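PDB 5O4J: HcgC from Methanococcus maripaludis S2, which catalyses, as a SAM-dependent C-methyltransferase, the methylation of a pyridinol precursor, probably in the biosynthesis of the iron-guanylylpyridinol cofactor of [Fe]-hydrogenase. Local coordinates for residues K34-G39 with S255-F260; E27-A32 with L163-S168; E191-E194 with Y200-P203. All coordinates share one frame; numbering follows the deposited sequence.

Contact 1 (K34-G39 with S255-F260); sequences KYFLEG and SFVKEF. With SO4 (sulfate ion), chain P.
Phe36 and Val257 carry most of this contact, and the main interaction is CH-pi. Val257 CG1 sits over one face of the Phe36 ring, 3.6 Å from the centroid and 14° off the ring normal. With CG anti to the backbone N (chi1 -178°), the Phe36 ring reaches out from the last turn of helix 18-37 to the strand. Val257 CG2 lies beside the base of the side chain, 3.9 Å from Phe36 CB.

At the ring edge Glu259 CB lies near the ring plane, 4.0 Å from Phe36 CE1. Lys159 makes a cation-pi contact with the same ring. Replacing Phe36 with an alanine would probably leave a gap beside Val257 CG1 and deprive Lys159 of its cation-pi partner.

Lys258 leaves the strand on the side away from the helix, and its extended chain brings NZ to sulfate O1, a 2.8 Å hydrogen bond. The same NZ forms a salt bridge with Asp151 of the second subunit.

Phe36 also touches Val130 and Ile132 of strand 130-134. Such packing of a helix end on sheet strands is typical of a Rossmann-like domain; here the strand, 253-259, is an outermost one of the mixed sheet within this chain.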
loop_
_atom_site.group_PDB
_atom_site.type_symbol
_atom_site.label_atom_id
_atom_site.label_comp_id
_atom_site.label_asym_id
_atom_site.label_seq_id
_atom_site.Cartn_x
_atom_site.Cartn_y
_atom_site.Cartn_z
ATOM N N LYS A 34 32.144 -9.152 -8.201
ATOM C CA LYS A 34 33.053 -9.153 -9.342
ATOM C C LYS A 34 33.571 -7.752 -9.630
ATOM O O LYS A 34 34.777 -7.547 -9.810
ATOM C CB LYS A 34 32.344 -9.712 -10.573
ATOM C CG LYS A 34 33.206 -9.773 -11.828
ATOM C CD LYS A 34 32.387 -10.228 -13.029
ATOM C CE LYS A 34 33.228 -10.267 -14.295
ATOM N NZ LYS A 34 32.401 -10.630 -15.483
ATOM N N TYR A 35 32.657 -6.777 -9.695
ATOM C CA TYR A 35 33.040 -5.410 -10.014
ATOM C C TYR A 35 33.961 -4.839 -8.949
ATOM O O TYR A 35 34.932 -4.136 -9.261
ATOM C CB TYR A 35 31.781 -4.556 -10.161
ATOM C CG TYR A 35 32.063 -3.090 -10.322
ATOM C CD1 TYR A 35 32.586 -2.598 -11.503
ATOM C CD2 TYR A 35 31.809 -2.196 -9.291
ATOM C CE1 TYR A 35 32.854 -1.257 -11.657
ATOM C CE2 TYR A 35 32.075 -0.845 -9.436
ATOM C CZ TYR A 35 32.595 -0.383 -10.624
ATOM O OH TYR A 35 32.860 0.960 -10.778
ATOM N N PHE A 36 33.660 -5.125 -7.681
ATOM C CA PHE A 36 34.502 -4.650 -6.592
ATOM C C PHE A 36 35.917 -5.212 -6.693
ATOM O O PHE A 36 36.894 -4.507 -6.405
ATOM C CB PHE A 36 33.859 -5.033 -5.266
ATOM C CG PHE A 36 34.610 -4.545 -4.063
ATOM C CD1 PHE A 36 34.618 -3.203 -3.733
ATOM C CD2 PHE A 36 35.287 -5.433 -3.253
ATOM C CE1 PHE A 36 35.306 -2.750 -2.603
ATOM C CE2 PHE A 36 35.966 -4.987 -2.127
ATOM C CZ PHE A 36 35.976 -3.642 -1.810
ATOM N N LEU A 37 36.051 -6.475 -7.114
ATOM C CA LEU A 37 37.352 -7.138 -7.136
ATOM C C LEU A 37 38.233 -6.699 -8.302
ATOM O O LEU A 37 39.433 -6.992 -8.295
ATOM C CB LEU A 37 37.163 -8.658 -7.147
ATOM C CG LEU A 37 36.568 -9.247 -5.862
ATOM C CD1 LEU A 37 36.410 -10.747 -5.969
ATOM C CD2 LEU A 37 37.425 -8.899 -4.650
ATOM N N GLU A 38 37.676 -6.032 -9.302
ATOM C CA GLU A 38 38.474 -5.382 -10.346
ATOM C C GLU A 38 39.437 -6.347 -11.033
ATOM O O GLU A 38 40.542 -5.971 -11.442
ATOM C CB GLU A 38 39.234 -4.198 -9.752
ATOM C CG GLU A 38 38.313 -3.130 -9.192
ATOM C CD GLU A 38 39.056 -2.017 -8.472
ATOM O OE1 GLU A 38 38.413 -1.004 -8.136
ATOM O OE2 GLU A 38 40.267 -2.173 -8.204
ATOM N N GLY A 39 38.996 -7.590 -11.212
ATOM C CA GLY A 39 39.790 -8.570 -11.930
ATOM C C GLY A 39 40.985 -9.102 -11.180
ATOM O O GLY A 39 41.800 -9.816 -11.772
ATOM N N SER A 255 22.358 -4.342 -6.196
ATOM C CA SER A 255 23.400 -4.859 -5.314
ATOM C C SER A 255 24.731 -4.198 -5.637
ATOM O O SER A 255 25.075 -4.011 -6.808
ATOM C CB SER A 255 23.547 -6.375 -5.452
ATOM O OG SER A 255 24.367 -6.878 -4.418
ATOM N N PHE A 256 25.475 -3.824 -4.602
ATOM C CA PHE A 256 26.759 -3.169 -4.828
ATOM C C PHE A 256 27.620 -3.323 -3.589
ATOM O O PHE A 256 27.109 -3.454 -2.474
ATOM C CB PHE A 256 26.587 -1.687 -5.185
ATOM C CG PHE A 256 25.714 -0.924 -4.226
ATOM C CD1 PHE A 256 24.330 -0.905 -4.395
ATOM C CD2 PHE A 256 26.269 -0.222 -3.169
ATOM C CE1 PHE A 256 23.521 -0.199 -3.514
ATOM C CE2 PHE A 256 25.469 0.477 -2.284
ATOM C CZ PHE A 256 24.094 0.495 -2.465
ATOM N N VAL A 257 28.934 -3.323 -3.794
ATOM C CA VAL A 257 29.877 -3.339 -2.688
ATOM C C VAL A 257 30.357 -1.916 -2.459
ATOM O O VAL A 257 30.893 -1.267 -3.369
ATOM C CB VAL A 257 31.060 -4.283 -2.943
ATOM C CG1 VAL A 257 31.950 -4.314 -1.685
ATOM C CG2 VAL A 257 30.573 -5.681 -3.291
ATOM N N LYS A 258 30.156 -1.431 -1.245
ATOM C CA LYS A 258 30.672 -0.133 -0.840
ATOM C C LYS A 258 32.027 -0.343 -0.180
ATOM O O LYS A 258 32.141 -1.080 0.805
ATOM C CB LYS A 258 29.714 0.572 0.113
ATOM C CG LYS A 258 30.190 1.967 0.497
ATOM C CD LYS A 258 29.315 2.604 1.543
ATOM C CE LYS A 258 29.939 3.914 2.000
ATOM N NZ LYS A 258 29.182 4.538 3.114
ATOM N N GLU A 259 33.049 0.314 -0.705
ATOM C CA GLU A 259 34.358 0.193 -0.092
ATOM C C GLU A 259 34.333 0.824 1.287
ATOM O O GLU A 259 33.774 1.905 1.490
ATOM C CB GLU A 259 35.434 0.844 -0.956
ATOM C CG GLU A 259 36.834 0.602 -0.397
ATOM C CD GLU A 259 37.933 0.815 -1.420
ATOM O OE1 GLU A 259 39.083 1.066 -1.004
ATOM O OE2 GLU A 259 37.651 0.722 -2.634
ATOM N N PHE A 260 34.919 0.119 2.243
ATOM C CA PHE A 260 35.068 0.592 3.611
ATOM C C PHE A 260 36.481 1.151 3.712
ATOM O O PHE A 260 37.452 0.391 3.695
ATOM C CB PHE A 260 34.845 -0.562 4.590
ATOM C CG PHE A 260 34.901 -0.170 6.035
ATOM C CD1 PHE A 260 33.800 0.392 6.657
ATOM C CD2 PHE A 260 36.058 -0.364 6.774
ATOM C CE1 PHE A 260 33.849 0.747 7.994
ATOM C CE2 PHE A 260 36.114 -0.008 8.108
ATOM C CZ PHE A 260 35.010 0.549 8.718
HETATM S S SO4 P . 27.024 3.106 5.562
HETATM O O1 SO4 P . 28.039 2.541 4.649
HETATM O O2 SO4 P . 27.712 3.789 6.675
HETATM O O3 SO4 P . 26.191 4.075 4.815
HETATM O O4 SO4 P . 26.177 2.019 6.100
#

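Contact 2 (E27-A32 with L163-S168). With SO4 (sulfate ion), chain P.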
loop_
_atom_site.group_PDB
_atom_site.type_symbol
_atom_site.label_atom_id
_atom_site.label_comp_id
_atom_site.label_asym_id
_atom_site.label_seq_id
_atom_site.Cartn_x
_atom_site.Cartn_y
_atom_site.Cartn_z
ATOM N N GLU A 27 22.719 -13.537 -8.855
ATOM C CA GLU A 27 23.608 -13.058 -9.913
ATOM C C GLU A 27 23.986 -11.597 -9.696
ATOM O O GLU A 27 25.154 -11.213 -9.861
ATOM C CB GLU A 27 22.943 -13.251 -11.279
ATOM C CG GLU A 27 23.793 -12.775 -12.456
ATOM C CD GLU A 27 23.110 -12.970 -13.802
ATOM O OE1 GLU A 27 23.796 -13.399 -14.752
ATOM O OE2 GLU A 27 21.892 -12.700 -13.911
ATOM N N LYS A 28 23.022 -10.765 -9.296
ATOM C CA LYS A 28 23.352 -9.370 -9.008
ATOM C C LYS A 28 24.370 -9.251 -7.878
ATOM O O LYS A 28 25.301 -8.438 -7.957
ATOM C CB LYS A 28 22.091 -8.577 -8.670
ATOM C CG LYS A 28 21.282 -8.206 -9.892
ATOM C CD LYS A 28 19.914 -7.678 -9.537
ATOM C CE LYS A 28 19.231 -7.154 -10.809
ATOM N NZ LYS A 28 17.902 -6.555 -10.579
ATOM N N LYS A 29 24.236 -10.064 -6.833
ATOM C CA LYS A 29 25.216 -10.035 -5.751
ATOM C C LYS A 29 26.588 -10.493 -6.243
ATOM O O LYS A 29 27.615 -9.876 -5.919
ATOM C CB LYS A 29 24.737 -10.910 -4.584
ATOM C CG LYS A 29 23.467 -10.398 -3.910
ATOM C CD LYS A 29 23.117 -11.197 -2.668
ATOM C CE LYS A 29 21.906 -10.588 -1.973
ATOM N NZ LYS A 29 21.601 -11.265 -0.674
ATOM N N ALA A 30 26.627 -11.563 -7.037
ATOM C CA ALA A 30 27.902 -12.045 -7.558
ATOM C C ALA A 30 28.558 -11.002 -8.447
ATOM O O ALA A 30 29.779 -10.810 -8.397
ATOM C CB ALA A 30 27.697 -13.358 -8.314
ATOM N N ASN A 31 27.768 -10.336 -9.294
ATOM C CA ASN A 31 28.326 -9.317 -10.170
ATOM C C ASN A 31 28.806 -8.097 -9.386
ATOM O O ASN A 31 29.801 -7.471 -9.771
ATOM C CB ASN A 31 27.302 -8.929 -11.231
ATOM C CG ASN A 31 27.225 -9.954 -12.347
ATOM O OD1 ASN A 31 28.194 -10.680 -12.601
ATOM N ND2 ASN A 31 26.080 -10.027 -13.011
ATOM N N ALA A 32 28.124 -7.743 -8.294
ATOM C CA ALA A 32 28.607 -6.665 -7.433
ATOM C C ALA A 32 29.984 -6.993 -6.864
ATOM O O ALA A 32 30.878 -6.133 -6.822
ATOM C CB ALA A 32 27.612 -6.419 -6.297
ATOM N N LEU A 163 28.935 -5.604 1.139
ATOM C CA LEU A 163 27.992 -5.912 0.072
ATOM C C LEU A 163 26.586 -5.535 0.517
ATOM O O LEU A 163 26.069 -6.085 1.495
ATOM C CB LEU A 163 28.069 -7.397 -0.281
ATOM C CG LEU A 163 27.023 -7.904 -1.272
ATOM C CD1 LEU A 163 27.195 -7.279 -2.641
ATOM C CD2 LEU A 163 27.095 -9.416 -1.336
ATOM N N LYS A 164 25.974 -4.596 -0.191
ATOM C CA LYS A 164 24.648 -4.103 0.140
ATOM C C LYS A 164 23.688 -4.424 -0.997
ATOM O O LYS A 164 24.065 -4.380 -2.172
ATOM C CB LYS A 164 24.672 -2.593 0.400
ATOM C CG LYS A 164 25.642 -2.160 1.511
ATOM C CD LYS A 164 25.702 -0.634 1.616
ATOM C CE LYS A 164 26.583 -0.176 2.781
ATOM N NZ LYS A 164 26.067 -0.582 4.127
ATOM N N THR A 165 22.445 -4.740 -0.648
ATOM C CA THR A 165 21.439 -5.051 -1.653
ATOM C C THR A 165 20.102 -4.493 -1.198
ATOM O O THR A 165 19.607 -4.849 -0.122
ATOM C CB THR A 165 21.341 -6.562 -1.905
ATOM O OG1 THR A 165 22.644 -7.110 -2.163
ATOM C CG2 THR A 165 20.460 -6.829 -3.107
ATOM N N TYR A 166 19.513 -3.639 -2.036
ATOM C CA TYR A 166 18.241 -2.998 -1.749
ATOM C C TYR A 166 17.338 -3.096 -2.968
ATOM O O TYR A 166 17.772 -3.423 -4.079
ATOM C CB TYR A 166 18.408 -1.519 -1.387
ATOM C CG TYR A 166 19.455 -1.248 -0.340
ATOM C CD1 TYR A 166 19.277 -1.658 0.972
ATOM C CD2 TYR A 166 20.621 -0.560 -0.662
ATOM C CE1 TYR A 166 20.242 -1.399 1.934
ATOM C CE2 TYR A 166 21.583 -0.297 0.293
ATOM C CZ TYR A 166 21.396 -0.714 1.579
ATOM O OH TYR A 166 22.368 -0.438 2.521
ATOM N N ARG A 167 16.073 -2.768 -2.757
ATOM C CA ARG A 167 15.122 -2.622 -3.850
ATOM C C ARG A 167 14.875 -1.134 -4.092
ATOM O O ARG A 167 14.487 -0.398 -3.174
ATOM C CB ARG A 167 13.818 -3.355 -3.535
ATOM C CG ARG A 167 14.016 -4.849 -3.307
ATOM C CD ARG A 167 12.692 -5.615 -3.379
ATOM N NE ARG A 167 11.802 -5.218 -2.299
ATOM C CZ ARG A 167 10.494 -5.023 -2.411
ATOM N NH1 ARG A 167 9.792 -4.677 -1.346
ATOM N NH2 ARG A 167 9.883 -5.163 -3.575
ATOM N N SER A 168 15.123 -0.678 -5.318
ATOM C CA SER A 168 14.852 0.709 -5.654
ATOM C C SER A 168 13.367 1.004 -5.478
ATOM O O SER A 168 12.514 0.272 -5.980
ATOM C CB SER A 168 15.289 0.991 -7.093
ATOM O OG SER A 168 14.426 0.349 -8.014
HETATM S S SO4 P . 27.024 3.106 5.562
HETATM O O1 SO4 P . 28.039 2.541 4.649
HETATM O O2 SO4 P . 27.712 3.789 6.675
HETATM O O3 SO4 P . 26.191 4.075 4.815
HETATM O O4 SO4 P . 26.177 2.019 6.100
#
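Lys29 and Thr165 meet through their first torsions. Lys29 CG lies anti to its carbonyl carbon (chi1 -65°), and the chain beyond is fully extended. Thr165 has the same choice for OG1 (chi1 -51°), which turns the hydroxyl to the lysine. The two side chains cross at about a right angle. Thr165 OG1 lies beside the aliphatic part of Lys29, 3.6 Å from CE and 3.8 Å from CG. These are contacts with carbon. The hydroxyl has its hydrogen bond with Ser255 OG on the neighbouring strand.

Lys29 NZ has other partners. It forms a salt bridge with Glu134 and hydrogen bonds with Ser175 O and Thr177 OG1. Three partners thus hold NZ. Lys29 also touches the bound S-adenosyl-L-homocysteine and is one of the residues lining that pocket.

The fold is Rossmann-like, with helix 18-37 laid against the mixed sheet. Segments 27-32 and 163-167 run roughly antiparallel at 144°, with axes 9.4 Å apart at closest approach.

Nearer the end of the helix the packing is apolar. Leu163 CD1 meets the Ala32 methyl, CB to CD1, at 3.8 Å. Leu163 CD2 turns to the base of Lys29 and lies 4.3 Å from its CB. Small Ala32 lets the strand leucine lie close to the helix backbone, with Leu163 CD1 4.2 Å from Lys29 O.

Lys164 starts out on the side away from the helix. Lys164 NZ gives a hydrogen bond to sulfate O4 at 3.3 Å. Lys258 and the matching lysines of the second subunit bind the same sulfate, while Asp135 gives Lys164 NZ a salt bridge.

Contact 3 (E191-E194 with Y200-P203)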
loop_
_atom_site.group_PDB
_atom_site.type_symbol
_atom_site.label_atom_id
_atom_site.label_comp_id
_atom_site.label_asym_id
_atom_site.label_seq_id
_atom_site.Cartn_x
_atom_site.Cartn_y
_atom_site.Cartn_z
ATOM N N GLU A 191 0.113 -5.589 -7.146
ATOM C CA GLU A 191 -0.145 -4.892 -8.403
ATOM C C GLU A 191 -0.936 -5.758 -9.380
ATOM O O GLU A 191 -1.825 -5.257 -10.078
ATOM C CB GLU A 191 1.173 -4.453 -9.050
ATOM C CG GLU A 191 0.952 -3.597 -10.278
ATOM C CD GLU A 191 2.235 -3.085 -10.924
ATOM O OE1 GLU A 191 3.331 -3.192 -10.324
ATOM O OE2 GLU A 191 2.121 -2.559 -12.046
ATOM N N ILE A 192 -0.612 -7.053 -9.460
ATOM C CA ILE A 192 -1.333 -7.959 -10.351
ATOM C C ILE A 192 -2.806 -8.016 -9.976
ATOM O O ILE A 192 -3.684 -8.070 -10.848
ATOM C CB ILE A 192 -0.679 -9.353 -10.318
ATOM C CG1 ILE A 192 0.651 -9.317 -11.065
ATOM C CG2 ILE A 192 -1.606 -10.435 -10.881
ATOM C CD1 ILE A 192 1.615 -10.410 -10.664
ATOM N N ASN A 193 -3.104 -8.019 -8.674
ATOM C CA ASN A 193 -4.498 -8.125 -8.261
ATOM C C ASN A 193 -5.332 -6.976 -8.806
ATOM O O ASN A 193 -6.537 -7.137 -9.018
ATOM C CB ASN A 193 -4.608 -8.171 -6.746
ATOM C CG ASN A 193 -5.856 -8.876 -6.304
ATOM O OD1 ASN A 193 -6.025 -10.066 -6.550
ATOM N ND2 ASN A 193 -6.752 -8.145 -5.664
ATOM N N GLU A 194 -4.706 -5.820 -9.042
ATOM C CA GLU A 194 -5.404 -4.649 -9.551
ATOM C C GLU A 194 -5.587 -4.664 -11.063
ATOM O O GLU A 194 -6.267 -3.779 -11.591
ATOM C CB GLU A 194 -4.662 -3.385 -9.103
ATOM C CG GLU A 194 -4.757 -3.197 -7.602
ATOM C CD GLU A 194 -4.166 -1.891 -7.094
ATOM O OE1 GLU A 194 -3.468 -1.186 -7.854
ATOM O OE2 GLU A 194 -4.403 -1.580 -5.913
ATOM N N TYR A 200 -8.479 -13.098 -7.833
ATOM C CA TYR A 200 -7.531 -13.137 -6.727
ATOM C C TYR A 200 -6.190 -13.598 -7.265
ATOM O O TYR A 200 -6.098 -14.133 -8.373
ATOM C CB TYR A 200 -8.024 -14.031 -5.580
ATOM C CG TYR A 200 -8.144 -15.520 -5.882
ATOM C CD1 TYR A 200 -7.041 -16.363 -5.787
ATOM C CD2 TYR A 200 -9.358 -16.077 -6.230
ATOM C CE1 TYR A 200 -7.145 -17.726 -6.051
ATOM C CE2 TYR A 200 -9.476 -17.441 -6.501
ATOM C CZ TYR A 200 -8.367 -18.254 -6.403
ATOM O OH TYR A 200 -8.473 -19.597 -6.652
ATOM N N THR A 201 -5.149 -13.358 -6.465
ATOM C CA THR A 201 -3.757 -13.520 -6.870
ATOM C C THR A 201 -3.012 -14.273 -5.780
ATOM O O THR A 201 -2.951 -13.812 -4.634
ATOM C CB THR A 201 -3.096 -12.161 -7.128
ATOM O OG1 THR A 201 -3.856 -11.420 -8.087
ATOM C CG2 THR A 201 -1.669 -12.336 -7.656
ATOM N N ILE A 202 -2.434 -15.412 -6.139
ATOM C CA ILE A 202 -1.793 -16.317 -5.189
ATOM C C ILE A 202 -0.282 -16.152 -5.298
ATOM O O ILE A 202 0.284 -16.480 -6.353
ATOM C CB ILE A 202 -2.180 -17.779 -5.446
ATOM C CG1 ILE A 202 -3.678 -17.997 -5.238
ATOM C CG2 ILE A 202 -1.330 -18.722 -4.595
ATOM C CD1 ILE A 202 -4.146 -17.868 -3.803
ATOM N N PRO A 203 0.408 -15.745 -4.233
ATOM C CA PRO A 203 1.861 -15.935 -4.184
ATOM C C PRO A 203 2.153 -17.367 -3.772
ATOM O O PRO A 203 1.671 -17.834 -2.738
ATOM C CB PRO A 203 2.315 -14.940 -3.119
ATOM C CG PRO A 203 1.137 -14.843 -2.176
ATOM C CD PRO A 203 -0.109 -15.184 -2.970
HETATM O O HOH W 1 -6.012 -11.453 -4.281
#
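Asn193 and Thr201 meet where the end of helix 177-193 packs against strand 198-203, an outer strand, within this chain, of the four-stranded antiparallel sheet. Asn193 can be followed outward. Asn193 CB lies 3.6 Å from Thr201 OG1. CG is at a similar distance from the same hydroxyl. At the tip, Asn193 OD1 accepts a hydrogen bond from Thr201 OG1 at 3.0 Å. The hydroxyl comes in the carbonyl plane, on a lone pair, with a C=O...donor angle of 116°. The two side chains slide past each other in opposite directions. CG stands roughly anti to the backbone N (chi1 -154°), and this brings OD1 to the strand. Asn193 OD1 also lies 3.4 Å from Tyr200 CA.

Ile192 adds the apolar part. Ile192 CG2 packs against Thr201 CG2 at 3.7 Å, and the two side chains cross at about a right angle. Ile192 is also covered by Ile230 and Val232 of the next strand and by Leu242 and Ile245 of helix 239-251.

Tyr200 turns from the helix. Its hydroxyl is hydrogen-bonded to Glu209 of the third subunit, and its side chain lies about 4 Å from a bound pyridinol. Asn193 OD1 has a second partner: a water donates to it at 2.7 Å and accepts from Thr201 N at 3.0 Å.

In the fold
From the N terminus, helix 18-37 comes first and supplies one side of contacts 1 and 2. Contact 2 closes when the chain reaches strand 159-167. Contact 3 follows in series and closes a short loop between helix 177-193 and strand 198-203. Contact 1 closes last, at strand 253-259, so contact 3 is nested within its loop. Contacts 1 and 2 cross along the chain. They tie one helix to two neighbouring strands of the mixed sheet, and they touch directly through Phe256 O and Lys164 N, 2.8 Å apart. Contact 3 belongs to the separate antiparallel sheet, with its centre about 26 Å from that of contact 2 and about 36 Å from that of contact 1.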